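Side-chain contacts in ABC transporter substrate-binding protein (Bradyrhizobium japonicum, PDB 4I1D), which probably binds a solute in the periplasm for an ABC transporter, perhaps a polyamine, and holds D-malate in this crystal: residues N122-F127 against L147-M152; A138-P143 against M203-R208. One frame throughout, in Å; residues are numbered along the deposited sequence.

Contact 1 (N122-F127 against L147-M152); sequences NSWVDF and LEAALM. With SO4 (sulfate ion), chain K.
The methyl group of A149 stands almost exactly on the axis of the W124 pyrrole ring: CB lies 3.6 Å from the centroid of the five-membered ring and only 7° off its normal, a CH-pi contact over the face. An alanine suits this place because its short side chain lets the flat indole settle on the helix, close enough that W124 CB comes within 3.3 Å of A149 O. The tryptophan has CG anti to its carbonyl carbon (chi1 -59°), which lays the indole over A149 CB. Its buried NE1 is not lost to this apolar setting, for it bonds to the carbonyl of Q225 on strand 219-235.

One turn further on, M152, present as selenomethionine, approaches the same ring. Its SE sits at the edge, 5.2 Å from the five-membered ring centroid, a Met-aromatic contact, and the bend at chi3 (-77°) brings the terminal methyl CE to 3.7 Å from W124 CD1. The flexible, polarisable chain thus fits itself to the indole. V125 adds its CG2 branch, 3.6 Å from M152 O, at the exposed border.

S123 caps the start of the tryptophan's helix, OG accepting from D126 N at 3.2 Å, while D126 OD2 turns its anti lone pair to N122 N (2.7 Å). I227 and M203 touch W124 as well, so the two helices pack together against strands 201-205 and 219-235, in one lobe of the periplasmic-binding-protein fold.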
loop_
_atom_site.group_PDB
_atom_site.type_symbol
_atom_site.label_atom_id
_atom_site.label_comp_id
_atom_site.label_asym_id
_atom_site.label_seq_id
_atom_site.Cartn_x
_atom_site.Cartn_y
_atom_site.Cartn_z
ATOM N N ASN A 122 11.037 -34.536 -29.899
ATOM C CA ASN A 122 9.978 -35.527 -30.029
ATOM C C ASN A 122 9.488 -36.056 -28.680
ATOM O O ASN A 122 8.732 -37.029 -28.616
ATOM C CB ASN A 122 10.475 -36.686 -30.900
ATOM C CG ASN A 122 9.360 -37.626 -31.300
ATOM O OD1 ASN A 122 9.392 -38.826 -31.001
ATOM N ND2 ASN A 122 8.357 -37.081 -31.968
ATOM N N SER A 123 9.923 -35.407 -27.606
ATOM C CA SER A 123 9.533 -35.789 -26.254
ATOM C C SER A 123 9.869 -34.637 -25.318
ATOM O O SER A 123 10.570 -33.701 -25.705
ATOM C CB SER A 123 10.292 -37.035 -25.818
ATOM O OG SER A 123 11.677 -36.736 -25.671
ATOM N N TRP A 124 9.380 -34.693 -24.085
ATOM C CA TRP A 124 9.735 -33.650 -23.135
ATOM C C TRP A 124 11.222 -33.761 -22.760
ATOM O O TRP A 124 11.874 -32.761 -22.464
ATOM C CB TRP A 124 8.782 -33.640 -21.931
ATOM C CG TRP A 124 7.389 -33.426 -22.410
ATOM C CD1 TRP A 124 6.356 -34.315 -22.364
ATOM C CD2 TRP A 124 6.900 -32.274 -23.109
ATOM N NE1 TRP A 124 5.239 -33.772 -22.968
ATOM C CE2 TRP A 124 5.552 -32.519 -23.430
ATOM C CE3 TRP A 124 7.467 -31.043 -23.467
ATOM C CZ2 TRP A 124 4.760 -31.580 -24.095
ATOM C CZ3 TRP A 124 6.685 -30.120 -24.139
ATOM C CH2 TRP A 124 5.346 -30.394 -24.441
ATOM N N VAL A 125 11.765 -34.971 -22.829
ATOM C CA VAL A 125 13.197 -35.160 -22.625
ATOM C C VAL A 125 13.973 -34.282 -23.617
ATOM O O VAL A 125 14.876 -33.540 -23.231
ATOM C CB VAL A 125 13.588 -36.630 -22.793
ATOM C CG1 VAL A 125 15.059 -36.846 -22.418
ATOM C CG2 VAL A 125 12.677 -37.506 -21.952
ATOM N N ASP A 126 13.593 -34.344 -24.891
ATOM C CA ASP A 126 14.199 -33.490 -25.905
ATOM C C ASP A 126 13.992 -32.028 -25.552
ATOM O O ASP A 126 14.921 -31.231 -25.617
ATOM C CB ASP A 126 13.607 -33.777 -27.280
ATOM C CG ASP A 126 13.922 -35.187 -27.772
ATOM O OD1 ASP A 126 14.904 -35.792 -27.287
ATOM O OD2 ASP A 126 13.185 -35.689 -28.649
ATOM N N PHE A 127 12.768 -31.682 -25.165
ATOM C CA PHE A 127 12.438 -30.305 -24.807
ATOM C C PHE A 127 13.363 -29.764 -23.723
ATOM O O PHE A 127 13.790 -28.611 -23.782
ATOM C CB PHE A 127 10.984 -30.202 -24.337
ATOM C CG PHE A 127 10.494 -28.785 -24.172
ATOM C CD1 PHE A 127 9.821 -28.145 -25.199
ATOM C CD2 PHE A 127 10.692 -28.100 -22.986
ATOM C CE1 PHE A 127 9.356 -26.839 -25.051
ATOM C CE2 PHE A 127 10.228 -26.791 -22.832
ATOM C CZ PHE A 127 9.562 -26.167 -23.865
ATOM N N LEU A 147 3.234 -29.664 -15.195
ATOM C CA LEU A 147 3.844 -30.576 -14.226
ATOM C C LEU A 147 4.047 -31.943 -14.857
ATOM O O LEU A 147 5.111 -32.536 -14.717
ATOM C CB LEU A 147 2.978 -30.726 -12.980
ATOM C CG LEU A 147 2.798 -29.468 -12.137
ATOM C CD1 LEU A 147 2.188 -29.836 -10.800
ATOM C CD2 LEU A 147 4.131 -28.769 -11.938
ATOM N N GLU A 148 3.026 -32.453 -15.543
ATOM C CA GLU A 148 3.162 -33.759 -16.205
ATOM C C GLU A 148 4.366 -33.798 -17.155
ATOM O O GLU A 148 5.151 -34.749 -17.135
ATOM C CB GLU A 148 1.880 -34.142 -16.954
ATOM C CG GLU A 148 0.723 -34.564 -16.053
ATOM C CD GLU A 148 -0.137 -33.400 -15.555
ATOM O OE1 GLU A 148 -1.242 -33.679 -15.039
ATOM O OE2 GLU A 148 0.276 -32.220 -15.676
ATOM N N ALA A 149 4.514 -32.758 -17.974
ATOM C CA ALA A 149 5.582 -32.716 -18.969
ATOM C C ALA A 149 6.952 -32.703 -18.296
ATOM O O ALA A 149 7.906 -33.342 -18.768
ATOM C CB ALA A 149 5.420 -31.500 -19.889
ATOM N N ALA A 150 7.049 -31.971 -17.193
ATOM C CA ALA A 150 8.293 -31.913 -16.447
ATOM C C ALA A 150 8.655 -33.294 -15.916
ATOM O O ALA A 150 9.815 -33.669 -15.915
ATOM C CB ALA A 150 8.192 -30.906 -15.302
ATOM N N LEU A 151 7.665 -34.052 -15.458
ATOM C CA LEU A 151 7.954 -35.383 -14.932
ATOM C C LEU A 151 8.379 -36.340 -16.046
ATOM O O LEU A 151 9.316 -37.126 -15.886
ATOM C CB LEU A 151 6.763 -35.931 -14.155
ATOM C CG LEU A 151 6.652 -35.298 -12.765
ATOM C CD1 LEU A 151 5.216 -35.286 -12.260
ATOM C CD2 LEU A 151 7.575 -36.004 -11.799
HETATM N N MSE A 152 7.704 -36.255 -17.186
HETATM C CA MSE A 152 8.084 -37.069 -18.332
HETATM C C MSE A 152 9.492 -36.712 -18.804
HETATM O O MSE A 152 10.237 -37.583 -19.253
HETATM C CB MSE A 152 7.063 -36.924 -19.463
HETATM C CG MSE A 152 5.790 -37.738 -19.228
HETATM SE SE MSE A 152 4.475 -37.620 -20.669
HETATM C CE MSE A 152 3.743 -35.845 -20.245
HETATM S S SO4 K . 5.504 -38.814 -34.197
HETATM O O1 SO4 K . 5.600 -39.525 -35.469
HETATM O O2 SO4 K . 4.155 -38.257 -34.043
HETATM O O3 SO4 K . 5.804 -39.740 -33.100
HETATM O O4 SO4 K . 6.472 -37.721 -34.218
#

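Contact 2 (A138-P143 against M203-R208). With MLT (D-malate), chain U.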
loop_
_atom_site.group_PDB
_atom_site.type_symbol
_atom_site.label_atom_id
_atom_site.label_comp_id
_atom_site.label_asym_id
_atom_site.label_seq_id
_atom_site.Cartn_x
_atom_site.Cartn_y
_atom_site.Cartn_z
ATOM N N ALA A 138 8.948 -21.916 -25.061
ATOM C CA ALA A 138 7.847 -21.356 -24.277
ATOM C C ALA A 138 7.115 -22.494 -23.588
ATOM O O ALA A 138 7.043 -23.611 -24.110
ATOM C CB ALA A 138 6.888 -20.574 -25.162
ATOM N N LEU A 139 6.595 -22.208 -22.400
ATOM C CA LEU A 139 5.732 -23.141 -21.693
ATOM C C LEU A 139 4.556 -22.308 -21.231
ATOM O O LEU A 139 4.622 -21.078 -21.267
ATOM C CB LEU A 139 6.449 -23.778 -20.488
ATOM C CG LEU A 139 7.535 -24.833 -20.738
ATOM C CD1 LEU A 139 8.195 -25.275 -19.410
ATOM C CD2 LEU A 139 6.964 -26.035 -21.493
ATOM N N ARG A 140 3.483 -22.960 -20.804
ATOM C CA ARG A 140 2.313 -22.230 -20.326
ATOM C C ARG A 140 2.510 -21.809 -18.871
ATOM O O ARG A 140 3.028 -22.586 -18.066
ATOM C CB ARG A 140 1.065 -23.096 -20.432
ATOM C CG ARG A 140 -0.207 -22.340 -20.031
ATOM C CD ARG A 140 -1.442 -23.231 -20.073
ATOM N NE ARG A 140 -2.627 -22.476 -19.677
ATOM C CZ ARG A 140 -3.733 -23.015 -19.170
ATOM N NH1 ARG A 140 -3.814 -24.327 -18.981
ATOM N NH2 ARG A 140 -4.758 -22.236 -18.844
ATOM N N ASN A 141 2.101 -20.591 -18.535
ATOM C CA ASN A 141 2.168 -20.124 -17.149
ATOM C C ASN A 141 1.039 -20.735 -16.342
ATOM O O ASN A 141 0.093 -20.043 -15.957
ATOM C CB ASN A 141 2.095 -18.594 -17.060
ATOM C CG ASN A 141 2.483 -18.065 -15.680
ATOM O OD1 ASN A 141 2.365 -18.764 -14.668
ATOM N ND2 ASN A 141 2.958 -16.823 -15.639
ATOM N N HIS A 142 1.142 -22.037 -16.092
ATOM C CA HIS A 142 0.062 -22.775 -15.456
ATOM C C HIS A 142 0.504 -24.191 -15.115
ATOM O O HIS A 142 1.181 -24.840 -15.906
ATOM C CB HIS A 142 -1.152 -22.822 -16.385
ATOM C CG HIS A 142 -2.441 -23.068 -15.674
ATOM N ND1 HIS A 142 -2.867 -24.330 -15.319
ATOM C CD2 HIS A 142 -3.403 -22.212 -15.249
ATOM C CE1 HIS A 142 -4.034 -24.241 -14.709
ATOM N NE2 HIS A 142 -4.381 -22.967 -14.654
ATOM N N PRO A 143 0.114 -24.676 -13.932
ATOM C CA PRO A 143 0.599 -25.988 -13.473
ATOM C C PRO A 143 0.039 -27.167 -14.268
ATOM O O PRO A 143 0.755 -28.148 -14.468
ATOM C CB PRO A 143 0.147 -26.044 -12.008
ATOM C CG PRO A 143 -0.992 -25.036 -11.916
ATOM C CD PRO A 143 -0.653 -23.956 -12.899
HETATM N N MSE A 203 5.188 -25.957 -25.572
HETATM C CA MSE A 203 3.967 -26.696 -25.340
HETATM C C MSE A 203 2.846 -25.807 -25.823
HETATM O O MSE A 203 2.906 -24.590 -25.663
HETATM C CB MSE A 203 3.745 -27.012 -23.869
HETATM C CG MSE A 203 2.402 -27.694 -23.654
HETATM SE SE MSE A 203 1.977 -28.095 -21.794
HETATM C CE MSE A 203 3.560 -29.102 -21.359
ATOM N N ALA A 204 1.829 -26.416 -26.414
ATOM C CA ALA A 204 0.681 -25.686 -26.932
ATOM C C ALA A 204 -0.477 -26.658 -27.145
ATOM O O ALA A 204 -0.273 -27.863 -27.311
ATOM C CB ALA A 204 1.055 -24.994 -28.269
ATOM N N TRP A 205 -1.692 -26.130 -27.143
ATOM C CA TRP A 205 -2.860 -26.928 -27.454
ATOM C C TRP A 205 -2.848 -27.297 -28.936
ATOM O O TRP A 205 -2.599 -26.449 -29.799
ATOM C CB TRP A 205 -4.127 -26.166 -27.046
ATOM C CG TRP A 205 -4.229 -25.986 -25.524
ATOM C CD1 TRP A 205 -4.106 -26.967 -24.578
ATOM C CD2 TRP A 205 -4.486 -24.771 -24.803
ATOM N NE1 TRP A 205 -4.265 -26.440 -23.318
ATOM C CE2 TRP A 205 -4.499 -25.096 -23.425
ATOM C CE3 TRP A 205 -4.717 -23.444 -25.185
ATOM C CZ2 TRP A 205 -4.720 -24.143 -22.431
ATOM C CZ3 TRP A 205 -4.939 -22.495 -24.197
ATOM C CH2 TRP A 205 -4.936 -22.849 -22.836
ATOM N N ASN A 206 -3.108 -28.564 -29.239
ATOM C CA ASN A 206 -2.921 -29.042 -30.602
ATOM C C ASN A 206 -3.760 -28.253 -31.611
ATOM O O ASN A 206 -3.351 -28.067 -32.754
ATOM C CB ASN A 206 -3.218 -30.533 -30.705
ATOM C CG ASN A 206 -4.698 -30.831 -30.617
ATOM O OD1 ASN A 206 -5.267 -30.858 -29.531
ATOM N ND2 ASN A 206 -5.331 -31.040 -31.765
ATOM N N GLY A 207 -4.921 -27.775 -31.174
ATOM C CA GLY A 207 -5.809 -27.008 -32.037
ATOM C C GLY A 207 -5.242 -25.671 -32.483
ATOM O O GLY A 207 -5.492 -25.232 -33.608
ATOM N N ARG A 208 -4.473 -25.025 -31.604
ATOM C CA ARG A 208 -3.828 -23.753 -31.923
ATOM C C ARG A 208 -2.690 -23.957 -32.916
ATOM O O ARG A 208 -2.468 -23.130 -33.795
ATOM C CB ARG A 208 -3.297 -23.076 -30.657
ATOM C CG ARG A 208 -4.361 -22.331 -29.839
ATOM C CD ARG A 208 -4.851 -21.082 -30.582
ATOM N NE ARG A 208 -5.835 -20.328 -29.812
ATOM C CZ ARG A 208 -6.416 -19.214 -30.247
ATOM N NH1 ARG A 208 -6.096 -18.728 -31.440
ATOM N NH2 ARG A 208 -7.310 -18.586 -29.493
HETATM C C1 MLT U . -7.074 -18.819 -23.272
HETATM O O1 MLT U . -8.018 -18.088 -22.901
HETATM O O2 MLT U . -6.293 -19.278 -22.408
HETATM C C2 MLT U . -6.892 -19.158 -24.728
HETATM O O3 MLT U . -7.236 -18.097 -25.606
HETATM C C3 MLT U . -7.775 -20.344 -25.052
HETATM C C4 MLT U . -7.765 -20.506 -26.548
HETATM O O4 MLT U . -8.610 -19.903 -27.242
HETATM O O5 MLT U . -6.912 -21.231 -27.113
#
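R140 reaches from its strand to the six-membered ring of W205. CB points toward the second segment and CG follows anti to the backbone N (chi1 -176°), but neither comes close to it. The extended chain then carries CD to 4.1 Å and NE to 3.8 Å from W205 CZ2. CZ meets that same carbon at 3.6 Å, since CZ2 lies over the centre of one guanidinium face while H142 CG lies over the opposite face. NH1 is near the plane of the indole, at its edge, the guanidinium and ring planes being 65° apart, and NH2 makes a weak bond to a glycerol. Arginine suits this place because it is both long and flat. With an alanine here, the indole edge and the H142 ring would probably lose the flat layer between them, opening a gap.

Behind this, M203 N gives A138 O a weak bond of 3.3 Å, and L139 CD2 rests against M203 CB.

W205 CZ3 also comes within 3.7 Å of malate C3. R208 grips one malate carboxylate with two bonds, NE to O5 at 3.0 Å and NH2 to O4 at 2.9 Å; its NH1 pairs with D37 of the second subunit. With T185, S186 and G187 these two residues form the malate pocket, as in the ligand cleft of periplasmic binding proteins.

From the N terminus the chain first passes through 122-127, on helix 124-128, then strand 137-140, then helix 146-153, where contact 1 closes a short loop of 19 intervening residues. Contact 2 starts inside that loop, at 138-143, and closes only after 59 further residues, at 203-208; the two therefore cross rather than nest. They also touch, with centres 13 Å apart: A149 CB meets M203 CE at 3.4 Å, and F127 CZ meets L139 CD2 at 3.5 Å. Contact 1 joins two helices lying against the sheet, while contact 2 joins the parallel neighbours 137-140 and 201-205 and leads from that packed layer to the malate pocket.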